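Enoyl-CoA hydratase/isomerase family protein (Mycobacterium tuberculosis, PDB 4FN7) probably hydrates the double bond of enoyl-CoA thioesters in lipid metabolism. Local coordinates at residues A[104-112]-A[124-132]. Sequence-based numbering, arbitrary orientation.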
loop_
_atom_site.group_PDB
_atom_site.type_symbol
_atom_site.label_atom_id
_atom_site.label_comp_id
_atom_site.label_asym_id
_atom_site.label_seq_id
_atom_site.Cartn_x
_atom_site.Cartn_y
_atom_site.Cartn_z
ATOM N N ALA A 104 6.757 -20.101 5.748
ATOM C CA ALA A 104 6.809 -19.166 6.860
ATOM C C ALA A 104 5.378 -18.906 7.301
ATOM O O ALA A 104 4.605 -18.256 6.589
ATOM C CB ALA A 104 7.499 -17.861 6.440
ATOM N N ILE A 105 5.029 -19.435 8.468
ATOM C CA ILE A 105 3.649 -19.421 8.935
ATOM C C ILE A 105 3.528 -18.689 10.257
ATOM O O ILE A 105 4.342 -18.883 11.158
ATOM C CB ILE A 105 3.128 -20.862 9.139
ATOM C CG1 ILE A 105 3.395 -21.720 7.897
ATOM C CG2 ILE A 105 1.639 -20.856 9.511
ATOM C CD1 ILE A 105 2.669 -21.249 6.644
ATOM N N ALA A 106 2.501 -17.850 10.373
ATOM C CA ALA A 106 2.202 -17.160 11.624
ATOM C C ALA A 106 3.433 -16.382 12.100
ATOM O O ALA A 106 3.949 -15.555 11.354
ATOM C CB ALA A 106 1.693 -18.153 12.674
ATOM N N MET A 107 3.914 -16.627 13.317
ATOM C CA MET A 107 5.097 -15.892 13.784
ATOM C C MET A 107 6.297 -16.049 12.837
ATOM O O MET A 107 7.161 -15.174 12.787
ATOM C CB MET A 107 5.486 -16.296 15.212
ATOM C CG MET A 107 6.618 -15.456 15.821
ATOM S SD MET A 107 6.209 -13.709 16.107
ATOM C CE MET A 107 7.672 -12.908 15.451
ATOM N N GLY A 108 6.368 -17.161 12.112
ATOM C CA GLY A 108 7.382 -17.313 11.084
ATOM C C GLY A 108 7.238 -16.266 9.989
ATOM O O GLY A 108 8.232 -15.697 9.532
ATOM N N ALA A 109 6.009 -16.014 9.549
ATOM C CA ALA A 109 5.765 -14.960 8.568
ATOM C C ALA A 109 6.032 -13.577 9.159
ATOM O O ALA A 109 6.517 -12.689 8.461
ATOM C CB ALA A 109 4.339 -15.034 8.035
ATOM N N PHE A 110 5.719 -13.388 10.439
ATOM C CA PHE A 110 5.959 -12.090 11.074
ATOM C C PHE A 110 7.461 -11.833 11.189
ATOM O O PHE A 110 7.925 -10.731 10.913
ATOM C CB PHE A 110 5.281 -11.996 12.448
ATOM C CG PHE A 110 3.830 -12.407 12.438
ATOM C CD1 PHE A 110 3.050 -12.241 11.303
ATOM C CD2 PHE A 110 3.258 -12.983 13.558
ATOM C CE1 PHE A 110 1.715 -12.647 11.289
ATOM C CE2 PHE A 110 1.928 -13.395 13.552
ATOM C CZ PHE A 110 1.159 -13.224 12.414
ATOM N N LEU A 111 8.215 -12.853 11.586
ATOM C CA LEU A 111 9.670 -12.740 11.627
ATOM C C LEU A 111 10.228 -12.415 10.238
ATOM O O LEU A 111 11.069 -11.518 10.073
ATOM C CB LEU A 111 10.270 -14.043 12.154
ATOM C CG LEU A 111 11.794 -14.130 12.178
ATOM C CD1 LEU A 111 12.365 -13.044 13.056
ATOM C CD2 LEU A 111 12.246 -15.495 12.667
ATOM N N LEU A 112 9.775 -13.153 9.234
ATOM C CA LEU A 112 10.224 -12.932 7.865
ATOM C C LEU A 112 10.028 -11.463 7.474
ATOM O O LEU A 112 10.880 -10.852 6.823
ATOM C CB LEU A 112 9.439 -13.838 6.911
ATOM C CG LEU A 112 9.751 -13.731 5.419
ATOM C CD1 LEU A 112 11.173 -14.165 5.140
ATOM C CD2 LEU A 112 8.761 -14.564 4.615
ATOM N N TYR A 124 7.441 -21.614 -1.865
ATOM C CA TYR A 124 7.344 -21.469 -0.413
ATOM C C TYR A 124 6.142 -20.631 0.007
ATOM O O TYR A 124 5.989 -19.473 -0.387
ATOM C CB TYR A 124 8.638 -20.898 0.197
ATOM C CG TYR A 124 9.889 -21.707 -0.085
ATOM C CD1 TYR A 124 9.809 -23.009 -0.567
ATOM C CD2 TYR A 124 11.147 -21.164 0.134
ATOM C CE1 TYR A 124 10.952 -23.745 -0.831
ATOM C CE2 TYR A 124 12.298 -21.887 -0.126
ATOM C CZ TYR A 124 12.197 -23.177 -0.610
ATOM O OH TYR A 124 13.343 -23.903 -0.871
ATOM N N ASN A 125 5.298 -21.239 0.829
ATOM C CA ASN A 125 4.088 -20.593 1.304
ATOM C C ASN A 125 4.349 -19.665 2.473
ATOM O O ASN A 125 5.118 -19.985 3.377
ATOM C CB ASN A 125 3.067 -21.647 1.711
ATOM C CG ASN A 125 2.506 -22.393 0.533
ATOM O OD1 ASN A 125 2.453 -21.881 -0.579
ATOM N ND2 ASN A 125 2.057 -23.604 0.777
ATOM N N ILE A 126 3.691 -18.515 2.444
ATOM C CA ILE A 126 3.786 -17.540 3.516
ATOM C C ILE A 126 2.356 -17.193 3.916
ATOM O O ILE A 126 1.523 -16.858 3.063
ATOM C CB ILE A 126 4.547 -16.288 3.057
ATOM C CG1 ILE A 126 5.910 -16.701 2.477
ATOM C CG2 ILE A 126 4.716 -15.320 4.220
ATOM C CD1 ILE A 126 6.566 -15.654 1.633
ATOM N N GLN A 127 2.052 -17.321 5.201
ATOM C CA GLN A 127 0.661 -17.273 5.634
ATOM C C GLN A 127 0.553 -16.967 7.114
ATOM O O GLN A 127 1.240 -17.578 7.932
ATOM C CB GLN A 127 -0.013 -18.622 5.368
ATOM C CG GLN A 127 -1.499 -18.656 5.713
ATOM C CD GLN A 127 -2.041 -20.066 5.863
ATOM O OE1 GLN A 127 -1.285 -21.026 6.015
ATOM N NE2 GLN A 127 -3.363 -20.197 5.832
ATOM N N ALA A 128 -0.316 -16.017 7.453
ATOM C CA ALA A 128 -0.778 -15.873 8.828
ATOM C C ALA A 128 -2.019 -16.759 8.949
ATOM O O ALA A 128 -3.110 -16.355 8.546
ATOM C CB ALA A 128 -1.119 -14.417 9.141
ATOM N N ASN A 129 -1.847 -17.971 9.470
ATOM C CA ASN A 129 -2.937 -18.944 9.493
ATOM C C ASN A 129 -3.813 -18.860 10.738
ATOM O O ASN A 129 -4.693 -19.702 10.930
ATOM C CB ASN A 129 -2.381 -20.366 9.339
ATOM C CG ASN A 129 -1.673 -20.854 10.586
ATOM O OD1 ASN A 129 -1.100 -20.060 11.330
ATOM N ND2 ASN A 129 -1.694 -22.168 10.814
ATOM N N GLU A 130 -3.579 -17.844 11.566
ATOM C CA GLU A 130 -4.275 -17.679 12.841
ATOM C C GLU A 130 -5.788 -17.899 12.738
ATOM O O GLU A 130 -6.355 -18.713 13.468
ATOM C CB GLU A 130 -3.987 -16.294 13.430
ATOM C CG GLU A 130 -2.655 -16.171 14.182
ATOM C CD GLU A 130 -1.429 -15.960 13.291
ATOM O OE1 GLU A 130 -1.529 -16.071 12.057
ATOM O OE2 GLU A 130 -0.343 -15.673 13.843
ATOM N N VAL A 131 -6.441 -17.182 11.830
ATOM C CA VAL A 131 -7.900 -17.235 11.747
ATOM C C VAL A 131 -8.390 -18.623 11.343
ATOM O O VAL A 131 -9.461 -19.055 11.776
ATOM C CB VAL A 131 -8.433 -16.141 10.793
ATOM C CG1 VAL A 131 -9.896 -16.380 10.436
ATOM C CG2 VAL A 131 -8.236 -14.753 11.422
ATOM N N ALA A 132 -7.591 -19.341 10.562
ATOM C CA ALA A 132 -7.960 -20.692 10.142
ATOM C C ALA A 132 -7.969 -21.674 11.313
ATOM O O ALA A 132 -8.695 -22.669 11.287
ATOM C CB ALA A 132 -7.034 -21.188 9.035
#
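I126 packs against the short helix 107-112: its CG2 touches A109 CB at 3.8 Å, and its CD1 meets L112 CD2 at 3.9 Å, the two longer side chains crossing nearly at right angles. A104 CB looks to the same side of the sheet. Further along, A128 CB sits obliquely against F110 CE1. On the other face I105 spreads two branches. CD1 rests on Q127 CB; with CG1 beside the backbone N (chi1 -51°), CG2 is left anti to that N and runs into the amide of N129, 3.4 Å from its OD1. Between these two faces the strands pair in parallel through three hydrogen bonds: A104 N to N125 O, Q127 N to A104 O, and A106 N to Q127 O, the last 2.8 Å long and in the carbonyl plane. At the polar edge E130 bends at chi2 (81°) and brings OE2 to the edge of the F110 ring, 3.2 Å from CZ and near the ring plane; OE1 is buried without a partner. A106, the helix N-cap, places its O over the centre of that ring. In crotonases the start of this helix supplies an oxyanion-hole N-H, here probably that of M107, and E130 stands where relatives carry a catalytic glutamate. Strand 126-127 lies between strands 103-105 (parallel) and 163-164 (antiparallel), while helices 73-90 and 139-148 both pack on F110.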